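Local coordinates for protein endoribonuclease ToxN (Bacillus thuringiensis, PDB 4ATO) that cleaves RNA at adenine-rich sequences as the toxin of a type III toxin-antitoxin system and is held in a triangular complex by its antitoxin RNA, ToxI, at residues H10-S13 against T14-D18; K96-I100 against A101-A105; V155-F159 against P160-E164. All coordinates share one frame; numbering follows the deposited sequence.

Contact 1: residues H10-S13 against T14-D18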
loop_
_atom_site.group_PDB
_atom_site.type_symbol
_atom_site.label_atom_id
_atom_site.label_comp_id
_atom_site.label_asym_id
_atom_site.label_seq_id
_atom_site.Cartn_x
_atom_site.Cartn_y
_atom_site.Cartn_z
ATOM N N HIS A 10 -5.325 -9.045 -30.440
ATOM C CA HIS A 10 -5.232 -9.620 -31.777
ATOM C C HIS A 10 -6.614 -9.870 -32.350
ATOM O O HIS A 10 -7.578 -10.070 -31.605
ATOM C CB HIS A 10 -4.493 -10.955 -31.751
ATOM C CG HIS A 10 -3.084 -10.865 -31.255
ATOM N ND1 HIS A 10 -2.767 -10.777 -29.916
ATOM C CD2 HIS A 10 -1.904 -10.851 -31.922
ATOM C CE1 HIS A 10 -1.455 -10.713 -29.778
ATOM N NE2 HIS A 10 -0.908 -10.750 -30.981
ATOM N N THR A 11 -6.704 -9.862 -33.677
ATOM C CA THR A 11 -7.847 -10.456 -34.359
ATOM C C THR A 11 -7.395 -11.789 -34.944
ATOM O O THR A 11 -6.223 -11.968 -35.266
ATOM C CB THR A 11 -8.365 -9.569 -35.487
ATOM O OG1 THR A 11 -7.289 -9.282 -36.387
ATOM C CG2 THR A 11 -8.923 -8.264 -34.927
ATOM N N ILE A 12 -8.323 -12.726 -35.067
ATOM C CA ILE A 12 -8.001 -14.037 -35.601
ATOM C C ILE A 12 -8.784 -14.272 -36.897
ATOM O O ILE A 12 -9.943 -13.869 -37.007
ATOM C CB ILE A 12 -8.255 -15.146 -34.547
ATOM C CG1 ILE A 12 -7.137 -15.141 -33.498
ATOM C CG2 ILE A 12 -8.257 -16.523 -35.185
ATOM C CD1 ILE A 12 -7.276 -14.131 -32.419
ATOM N N SER A 13 -8.141 -14.890 -37.886
ATOM C CA SER A 13 -8.767 -15.069 -39.191
ATOM C C SER A 13 -9.985 -15.972 -39.056
ATOM O O SER A 13 -9.956 -16.964 -38.325
ATOM C CB SER A 13 -7.780 -15.642 -40.216
ATOM O OG SER A 13 -7.535 -17.019 -39.983
ATOM N N THR A 14 -11.057 -15.613 -39.749
ATOM C CA THR A 14 -12.303 -16.352 -39.629
ATOM C C THR A 14 -12.160 -17.748 -40.211
ATOM O O THR A 14 -12.893 -18.659 -39.835
ATOM C CB THR A 14 -13.454 -15.626 -40.323
ATOM O OG1 THR A 14 -13.237 -15.638 -41.739
ATOM C CG2 THR A 14 -13.518 -14.196 -39.841
ATOM N N GLU A 15 -11.210 -17.913 -41.124
ATOM C CA GLU A 15 -10.940 -19.229 -41.688
ATOM C C GLU A 15 -10.482 -20.167 -40.585
ATOM O O GLU A 15 -10.998 -21.277 -40.446
ATOM C CB GLU A 15 -9.860 -19.159 -42.770
ATOM C CG GLU A 15 -10.376 -18.937 -44.172
ATOM C CD GLU A 15 -9.438 -19.516 -45.219
ATOM O OE1 GLU A 15 -8.511 -20.261 -44.834
ATOM O OE2 GLU A 15 -9.624 -19.232 -46.424
ATOM N N TYR A 16 -9.510 -19.716 -39.798
ATOM C CA TYR A 16 -8.973 -20.557 -38.739
ATOM C C TYR A 16 -9.998 -20.781 -37.631
ATOM O O TYR A 16 -10.060 -21.865 -37.053
ATOM C CB TYR A 16 -7.665 -19.995 -38.181
ATOM C CG TYR A 16 -7.023 -20.908 -37.163
ATOM C CD1 TYR A 16 -6.297 -22.027 -37.560
ATOM C CD2 TYR A 16 -7.162 -20.668 -35.801
ATOM C CE1 TYR A 16 -5.717 -22.874 -36.629
ATOM C CE2 TYR A 16 -6.583 -21.504 -34.863
ATOM C CZ TYR A 16 -5.864 -22.604 -35.278
ATOM O OH TYR A 16 -5.292 -23.432 -34.337
ATOM N N ILE A 17 -10.812 -19.770 -37.344
ATOM C CA ILE A 17 -11.848 -19.910 -36.316
ATOM C C ILE A 17 -12.867 -20.975 -36.733
ATOM O O ILE A 17 -13.201 -21.873 -35.952
ATOM C CB ILE A 17 -12.565 -18.574 -36.037
ATOM C CG1 ILE A 17 -11.656 -17.625 -35.258
ATOM C CG2 ILE A 17 -13.869 -18.804 -35.274
ATOM C CD1 ILE A 17 -11.465 -17.993 -33.785
ATOM N N ASP A 18 -13.347 -20.876 -37.969
ATOM C CA ASP A 18 -14.309 -21.840 -38.504
ATOM C C ASP A 18 -13.701 -23.234 -38.547
ATOM O O ASP A 18 -14.378 -24.233 -38.312
ATOM C CB ASP A 18 -14.763 -21.430 -39.904
ATOM C CG ASP A 18 -15.619 -20.174 -39.893
ATOM O OD1 ASP A 18 -16.106 -19.789 -38.800
ATOM O OD2 ASP A 18 -15.809 -19.579 -40.975
#

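Contact 2: residues K96-I100 against A101-A105. With nucleotides of chain B.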
loop_
_atom_site.group_PDB
_atom_site.type_symbol
_atom_site.label_atom_id
_atom_site.label_comp_id
_atom_site.label_asym_id
_atom_site.label_seq_id
_atom_site.Cartn_x
_atom_site.Cartn_y
_atom_site.Cartn_z
ATOM N N LYS A 96 -3.535 -11.370 -36.414
ATOM C CA LYS A 96 -2.961 -10.058 -36.668
ATOM C C LYS A 96 -2.960 -9.207 -35.398
ATOM O O LYS A 96 -3.922 -9.207 -34.635
ATOM C CB LYS A 96 -3.735 -9.343 -37.772
ATOM C CG LYS A 96 -3.149 -7.989 -38.139
ATOM C CD LYS A 96 -1.680 -8.108 -38.547
ATOM C CE LYS A 96 -0.989 -6.753 -38.536
ATOM N NZ LYS A 96 -1.732 -5.757 -39.352
ATOM N N GLU A 97 -1.867 -8.492 -35.174
ATOM C CA GLU A 97 -1.751 -7.597 -34.032
ATOM C C GLU A 97 -2.622 -6.361 -34.259
ATOM O O GLU A 97 -2.704 -5.850 -35.370
ATOM C CB GLU A 97 -0.281 -7.215 -33.848
ATOM C CG GLU A 97 -0.034 -5.922 -33.096
ATOM C CD GLU A 97 0.124 -6.132 -31.607
ATOM O OE1 GLU A 97 -0.906 -6.114 -30.898
ATOM O OE2 GLU A 97 1.276 -6.310 -31.148
ATOM N N ILE A 98 -3.292 -5.889 -33.213
ATOM C CA ILE A 98 -4.106 -4.678 -33.326
ATOM C C ILE A 98 -3.340 -3.421 -32.921
ATOM O O ILE A 98 -2.816 -3.324 -31.811
ATOM C CB ILE A 98 -5.385 -4.765 -32.486
ATOM C CG1 ILE A 98 -6.325 -5.819 -33.061
ATOM C CG2 ILE A 98 -6.091 -3.418 -32.440
ATOM C CD1 ILE A 98 -7.541 -6.056 -32.213
ATOM N N ASP A 99 -3.279 -2.465 -33.842
ATOM C CA ASP A 99 -2.665 -1.171 -33.604
ATOM C C ASP A 99 -3.771 -0.226 -33.140
ATOM O O ASP A 99 -4.576 0.243 -33.944
ATOM C CB ASP A 99 -2.040 -0.665 -34.908
ATOM C CG ASP A 99 -1.264 0.642 -34.741
ATOM O OD1 ASP A 99 -1.398 1.325 -33.708
ATOM O OD2 ASP A 99 -0.513 0.995 -35.671
ATOM N N ILE A 100 -3.804 0.054 -31.842
ATOM C CA ILE A 100 -4.876 0.851 -31.259
ATOM C C ILE A 100 -4.920 2.273 -31.839
ATOM O O ILE A 100 -6.001 2.828 -32.059
ATOM C CB ILE A 100 -4.788 0.856 -29.701
ATOM C CG1 ILE A 100 -4.990 -0.573 -29.167
ATOM C CG2 ILE A 100 -5.783 1.846 -29.094
ATOM C CD1 ILE A 100 -5.028 -0.712 -27.651
ATOM N N ALA A 101 -3.747 2.841 -32.110
ATOM C CA ALA A 101 -3.655 4.170 -32.721
ATOM C C ALA A 101 -4.277 4.168 -34.112
ATOM O O ALA A 101 -4.996 5.096 -34.490
ATOM C CB ALA A 101 -2.207 4.619 -32.794
ATOM N N GLU A 102 -3.999 3.113 -34.867
ATOM C CA GLU A 102 -4.594 2.935 -36.181
ATOM C C GLU A 102 -6.116 2.798 -36.083
ATOM O O GLU A 102 -6.857 3.501 -36.774
ATOM C CB GLU A 102 -3.987 1.712 -36.862
ATOM C CG GLU A 102 -4.730 1.235 -38.095
ATOM C CD GLU A 102 -4.024 0.079 -38.788
ATOM O OE1 GLU A 102 -2.803 -0.091 -38.569
ATOM O OE2 GLU A 102 -4.689 -0.658 -39.547
ATOM N N LYS A 103 -6.575 1.896 -35.221
ATOM C CA LYS A 103 -8.005 1.669 -35.038
ATOM C C LYS A 103 -8.711 2.938 -34.581
ATOM O O LYS A 103 -9.864 3.185 -34.944
ATOM C CB LYS A 103 -8.263 0.541 -34.031
ATOM C CG LYS A 103 -7.922 -0.850 -34.544
ATOM C CD LYS A 103 -9.093 -1.504 -35.277
ATOM C CE LYS A 103 -8.672 -2.843 -35.894
ATOM N NZ LYS A 103 -9.767 -3.861 -35.921
ATOM N N THR A 104 -8.018 3.740 -33.779
ATOM C CA THR A 104 -8.588 4.994 -33.297
ATOM C C THR A 104 -8.737 6.014 -34.435
ATOM O O THR A 104 -9.675 6.814 -34.444
ATOM C CB THR A 104 -7.776 5.571 -32.125
ATOM O OG1 THR A 104 -7.813 4.647 -31.028
ATOM C CG2 THR A 104 -8.359 6.901 -31.665
ATOM N N ALA A 105 -7.835 5.961 -35.410
ATOM C CA ALA A 105 -7.933 6.848 -36.572
ATOM C C ALA A 105 -9.131 6.480 -37.448
ATOM O O ALA A 105 -9.892 7.351 -37.869
ATOM C CB ALA A 105 -6.648 6.826 -37.378
ATOM P P U B 10 2.992 0.707 -22.762
ATOM O OP1 U B 10 2.131 -0.216 -21.986
ATOM O OP2 U B 10 4.358 0.263 -23.139
ATOM O "O5'" U B 10 2.226 1.216 -24.050
ATOM C "C5'" U B 10 1.836 0.308 -25.072
ATOM C "C4'" U B 10 1.394 1.031 -26.319
ATOM O "O4'" U B 10 0.998 0.049 -27.313
ATOM C "C3'" U B 10 0.193 1.958 -26.143
ATOM O "O3'" U B 10 0.276 3.031 -27.092
ATOM C "C2'" U B 10 -0.968 1.049 -26.518
ATOM O "O2'" U B 10 -2.136 1.727 -26.913
ATOM C "C1'" U B 10 -0.357 0.247 -27.666
ATOM N N1 U B 10 -0.966 -1.074 -27.875
ATOM C C2 U B 10 -1.529 -1.325 -29.113
ATOM O O2 U B 10 -1.554 -0.507 -30.008
ATOM N N3 U B 10 -2.056 -2.579 -29.283
ATOM C C4 U B 10 -2.092 -3.584 -28.336
ATOM O O4 U B 10 -2.620 -4.659 -28.632
ATOM C C5 U B 10 -1.484 -3.252 -27.076
ATOM C C6 U B 10 -0.946 -2.040 -26.890
HETATM O O HOH W 1 -0.695 2.192 -31.479
#

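Contact 3: residues V155-F159 against P160-E164. With nucleotides of chain C.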
loop_
_atom_site.group_PDB
_atom_site.type_symbol
_atom_site.label_atom_id
_atom_site.label_comp_id
_atom_site.label_asym_id
_atom_site.label_seq_id
_atom_site.Cartn_x
_atom_site.Cartn_y
_atom_site.Cartn_z
ATOM N N VAL A 155 -18.005 -26.203 -19.563
ATOM C CA VAL A 155 -18.118 -24.804 -19.962
ATOM C C VAL A 155 -16.937 -24.334 -20.826
ATOM O O VAL A 155 -17.000 -23.260 -21.424
ATOM C CB VAL A 155 -18.279 -23.876 -18.726
ATOM C CG1 VAL A 155 -16.922 -23.591 -18.089
ATOM C CG2 VAL A 155 -18.961 -22.575 -19.112
ATOM N N CYS A 156 -15.867 -25.133 -20.893
ATOM C CA CYS A 156 -14.657 -24.729 -21.624
ATOM C C CYS A 156 -14.505 -25.466 -22.934
ATOM O O CYS A 156 -14.936 -26.611 -23.066
ATOM C CB CYS A 156 -13.394 -24.988 -20.807
ATOM S SG CYS A 156 -13.283 -24.072 -19.273
ATOM N N CYS A 157 -13.870 -24.808 -23.900
ATOM C CA CYS A 157 -13.397 -25.503 -25.090
ATOM C C CYS A 157 -12.557 -26.746 -24.725
ATOM O O CYS A 157 -11.927 -26.816 -23.654
ATOM C CB CYS A 157 -12.540 -24.563 -25.934
ATOM S SG CYS A 157 -13.411 -23.168 -26.649
ATOM N N ASP A 158 -12.556 -27.719 -25.629
ATOM C CA ASP A 158 -11.727 -28.908 -25.513
ATOM C C ASP A 158 -10.320 -28.505 -25.941
ATOM O O ASP A 158 -9.956 -28.638 -27.110
ATOM C CB ASP A 158 -12.280 -30.001 -26.438
ATOM C CG ASP A 158 -11.593 -31.349 -26.252
ATOM O OD1 ASP A 158 -10.483 -31.392 -25.688
ATOM O OD2 ASP A 158 -12.164 -32.372 -26.689
ATOM N N PHE A 159 -9.537 -27.985 -24.999
ATOM C CA PHE A 159 -8.214 -27.461 -25.329
ATOM C C PHE A 159 -7.328 -28.470 -26.065
ATOM O O PHE A 159 -6.714 -28.110 -27.069
ATOM C CB PHE A 159 -7.490 -26.914 -24.093
ATOM C CG PHE A 159 -8.233 -25.824 -23.388
ATOM C CD1 PHE A 159 -8.793 -24.781 -24.098
ATOM C CD2 PHE A 159 -8.376 -25.849 -22.013
ATOM C CE1 PHE A 159 -9.497 -23.782 -23.449
ATOM C CE2 PHE A 159 -9.070 -24.846 -21.354
ATOM C CZ PHE A 159 -9.635 -23.814 -22.078
ATOM N N PRO A 160 -7.249 -29.725 -25.570
ATOM C CA PRO A 160 -6.369 -30.681 -26.254
ATOM C C PRO A 160 -6.766 -30.923 -27.703
ATOM O O PRO A 160 -5.894 -31.040 -28.566
ATOM C CB PRO A 160 -6.556 -31.964 -25.439
ATOM C CG PRO A 160 -6.871 -31.483 -24.077
ATOM C CD PRO A 160 -7.759 -30.286 -24.304
ATOM N N LYS A 161 -8.065 -31.002 -27.964
ATOM C CA LYS A 161 -8.528 -31.203 -29.328
ATOM C C LYS A 161 -8.103 -30.030 -30.216
ATOM O O LYS A 161 -7.612 -30.238 -31.325
ATOM C CB LYS A 161 -10.044 -31.413 -29.365
ATOM C CG LYS A 161 -10.545 -32.054 -30.651
ATOM C CD LYS A 161 -12.002 -32.496 -30.538
ATOM C CE LYS A 161 -12.463 -33.228 -31.799
ATOM N NZ LYS A 161 -13.917 -33.569 -31.767
ATOM N N LEU A 162 -8.265 -28.805 -29.719
ATOM C CA LEU A 162 -7.864 -27.621 -30.478
ATOM C C LEU A 162 -6.350 -27.567 -30.709
ATOM O O LEU A 162 -5.896 -27.057 -31.733
ATOM C CB LEU A 162 -8.337 -26.332 -29.791
ATOM C CG LEU A 162 -9.850 -26.102 -29.643
ATOM C CD1 LEU A 162 -10.140 -24.684 -29.138
ATOM C CD2 LEU A 162 -10.586 -26.388 -30.945
ATOM N N GLU A 163 -5.568 -28.086 -29.762
ATOM C CA GLU A 163 -4.114 -28.114 -29.927
ATOM C C GLU A 163 -3.707 -29.054 -31.059
ATOM O O GLU A 163 -2.780 -28.757 -31.824
ATOM C CB GLU A 163 -3.405 -28.504 -28.621
ATOM C CG GLU A 163 -3.295 -27.356 -27.635
ATOM C CD GLU A 163 -2.781 -27.790 -26.279
ATOM O OE1 GLU A 163 -2.043 -28.796 -26.224
ATOM O OE2 GLU A 163 -3.119 -27.127 -25.271
ATOM N N GLU A 164 -4.396 -30.188 -31.153
ATOM C CA GLU A 164 -4.198 -31.112 -32.264
ATOM C C GLU A 164 -4.503 -30.421 -33.582
ATOM O O GLU A 164 -3.757 -30.550 -34.542
ATOM C CB GLU A 164 -5.108 -32.329 -32.133
ATOM C CG GLU A 164 -4.622 -33.396 -31.183
ATOM C CD GLU A 164 -5.386 -34.693 -31.358
ATOM O OE1 GLU A 164 -6.117 -34.819 -32.369
ATOM O OE2 GLU A 164 -5.262 -35.582 -30.488
ATOM P P U C 4 -25.790 -21.125 -17.912
ATOM O OP1 U C 4 -26.727 -21.712 -16.928
ATOM O OP2 U C 4 -26.066 -19.762 -18.435
ATOM O "O5'" U C 4 -24.306 -21.199 -17.344
ATOM C "C5'" U C 4 -23.860 -22.338 -16.628
ATOM C "C4'" U C 4 -22.666 -22.018 -15.770
ATOM O "O4'" U C 4 -21.566 -21.602 -16.621
ATOM C "C3'" U C 4 -22.866 -20.893 -14.755
ATOM O "O3'" U C 4 -22.082 -21.182 -13.597
ATOM C "C2'" U C 4 -22.275 -19.679 -15.487
ATOM O "O2'" U C 4 -21.841 -18.632 -14.642
ATOM C "C1'" U C 4 -21.112 -20.320 -16.224
ATOM N N1 U C 4 -20.671 -19.597 -17.432
ATOM C C2 U C 4 -19.438 -18.990 -17.362
ATOM O O2 U C 4 -18.778 -18.992 -16.342
ATOM N N3 U C 4 -19.025 -18.358 -18.509
ATOM C C4 U C 4 -19.707 -18.297 -19.707
ATOM O O4 U C 4 -19.200 -17.695 -20.654
ATOM C C5 U C 4 -20.975 -18.968 -19.711
ATOM C C6 U C 4 -21.397 -19.590 -18.599
#

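Contact 1: residues H10-S13 against T14-D18
Ser-13 hands strand 10-12 over to helix 14-18, with this one residue between them: its O accepts from Ile-17 N at 3.1 Å, and the short strand and helix axes stand 63° apart. The serine side chain turns back over the first turn as well. With OG set between the backbone N and the carbonyl carbon (chi1 74°), the hydroxyl lies near Tyr-16, where it takes a weak bond from Tyr-16 N at 3.3 Å and rests 3.5 Å from Tyr-16 CB. The same OG also bonds Glu-94, so the cap is tied to the chain just ahead of strand 95-97. The apolar part of the contact comes from the buried Ile-12. Its CG2 branch meets Ile-17 CG1 at 3.6 Å and lies 3.8 Å from Ile-17 CD1, the two side chains crossing at about a right angle. That methyl also approaches the edge of the Tyr-16 ring, near its plane, with CD2 at 4.3 Å. The phenol end of Tyr-16 runs on to Pro-89, whose O is bonded to the tyrosine OH, while Ile-12 and Ile-17 both pack on Tyr-39 of the neighbouring strand 38-41. The arrangement is a serine N-cap at a direct strand-to-helix junction, by which helix 14-23 is set against the antiparallel sheet of this ToxN/AbiQ-family toxin.

Contact 2: residues K96-I100 against A101-A105
Lys-103 N gives a nearly straight bond to Asp-99 O at 2.9 Å, on the tight backbone side of the contact, where Asp-99 stands right before helix 100-106. Ile-100 O is gripped twice by Thr-104, through N and through OG1, each at 2.8 Å and from opposite faces of the carbonyl plane; the hydroxyl sits above that plane, its OG1 anti to the carbonyl carbon of its own residue (chi1 -62°). Ile-98 CG2 packs crosswise on Lys-103 CG at 3.8 Å, while Ile-98 and Ile-100 also lean on helix 108-139. Asp-99 is the N-cap: with CG anti to the backbone N (chi1 -175°), OD1 folds over the first turn and takes weak bonds from Ala-101 N and Glu-102 N. The strand-to-helix bend doubles as a binding site for uracil. U10 of chain B donates from N3 to Ile-98 O at 2.7 Å, and its O2 accepts from Ile-100 N at 3.0 Å; Ile-100 CG1 and CD1 lie against the base and ribose. A water joins Asp-99 OD1, Ala-101 N and that O2. The outer side is looser: the carboxylate planes of Asp-99 and Glu-102 are 63° apart, with Asp-99 OD2 and Glu-102 OE1 3.8 Å from each other, like charges that probably repel, and Lys-96 NZ lies 5.8 Å from Glu-102 OE1, too far for a salt bridge.

Contact 3: residues V155-F159 against P160-E164
Phe-159, Asp-158 and Pro-160 build an aspartate N-cap with proline in the first turn, at the point where the loop after helix 147-155 enters helix 159-169. Asp-158, the centre of an inverse gamma turn, swings CG anti to its own N (chi1 -172°), which places OD1 above the new helix end. There OD1 takes a weak bond from Lys-161 N at 3.3 Å and lies 3.2 Å from Pro-160 CD, the two side chains crossing at about a right angle. The other oxygen, OD2, rests against Lys-161 CB at 3.5 Å; beyond it the lysine chain extends away to a weak bond with Ala-23 O. The N-H of Asp-158 is held by Asp-24. Proline, lacking an N-H, is tolerated at this position because the first turn needs no helical donor from it. Leu-162 N bonds Asp-158 O, and Glu-163 N bonds Phe-159 O at 2.9 Å. The proline ring necessarily lies beside Phe-159 CB, and the phenylalanine side chain touches Val-135 and Val-139 of helix 108-139 and Met-87 of strand 78-89. Leu-162 CD1 meets Cys-157 CB across the junction. The extended Glu-163 side chain runs past Phe-159 O to hydroxyls of Tyr-51 and Tyr-136. Over the centre of the Phe-159 ring, 3.7 Å above its plane, sits Cys-157 O.

From the N terminus the three contacts come in series, none nested in or crossing another, and each closes only a helix turn where an aspartate or serine caps a helix. Contact 1 turns strand 9-12 into helix 14-23. Contact 2 turns strand 95-97, its neighbour in the sheet, into helix 100-106. The two touch through these strands: Lys-96 N lies 3.0 Å from Thr-11 O, a probable hydrogen bond, and Ile-98 packs on Thr-11. Contact 3, joining helices 147-155 and 159-169, lies about 5 Å from contact 1 and about 17 Å from contact 2 between nearest atoms, across the chain's centre from the latter.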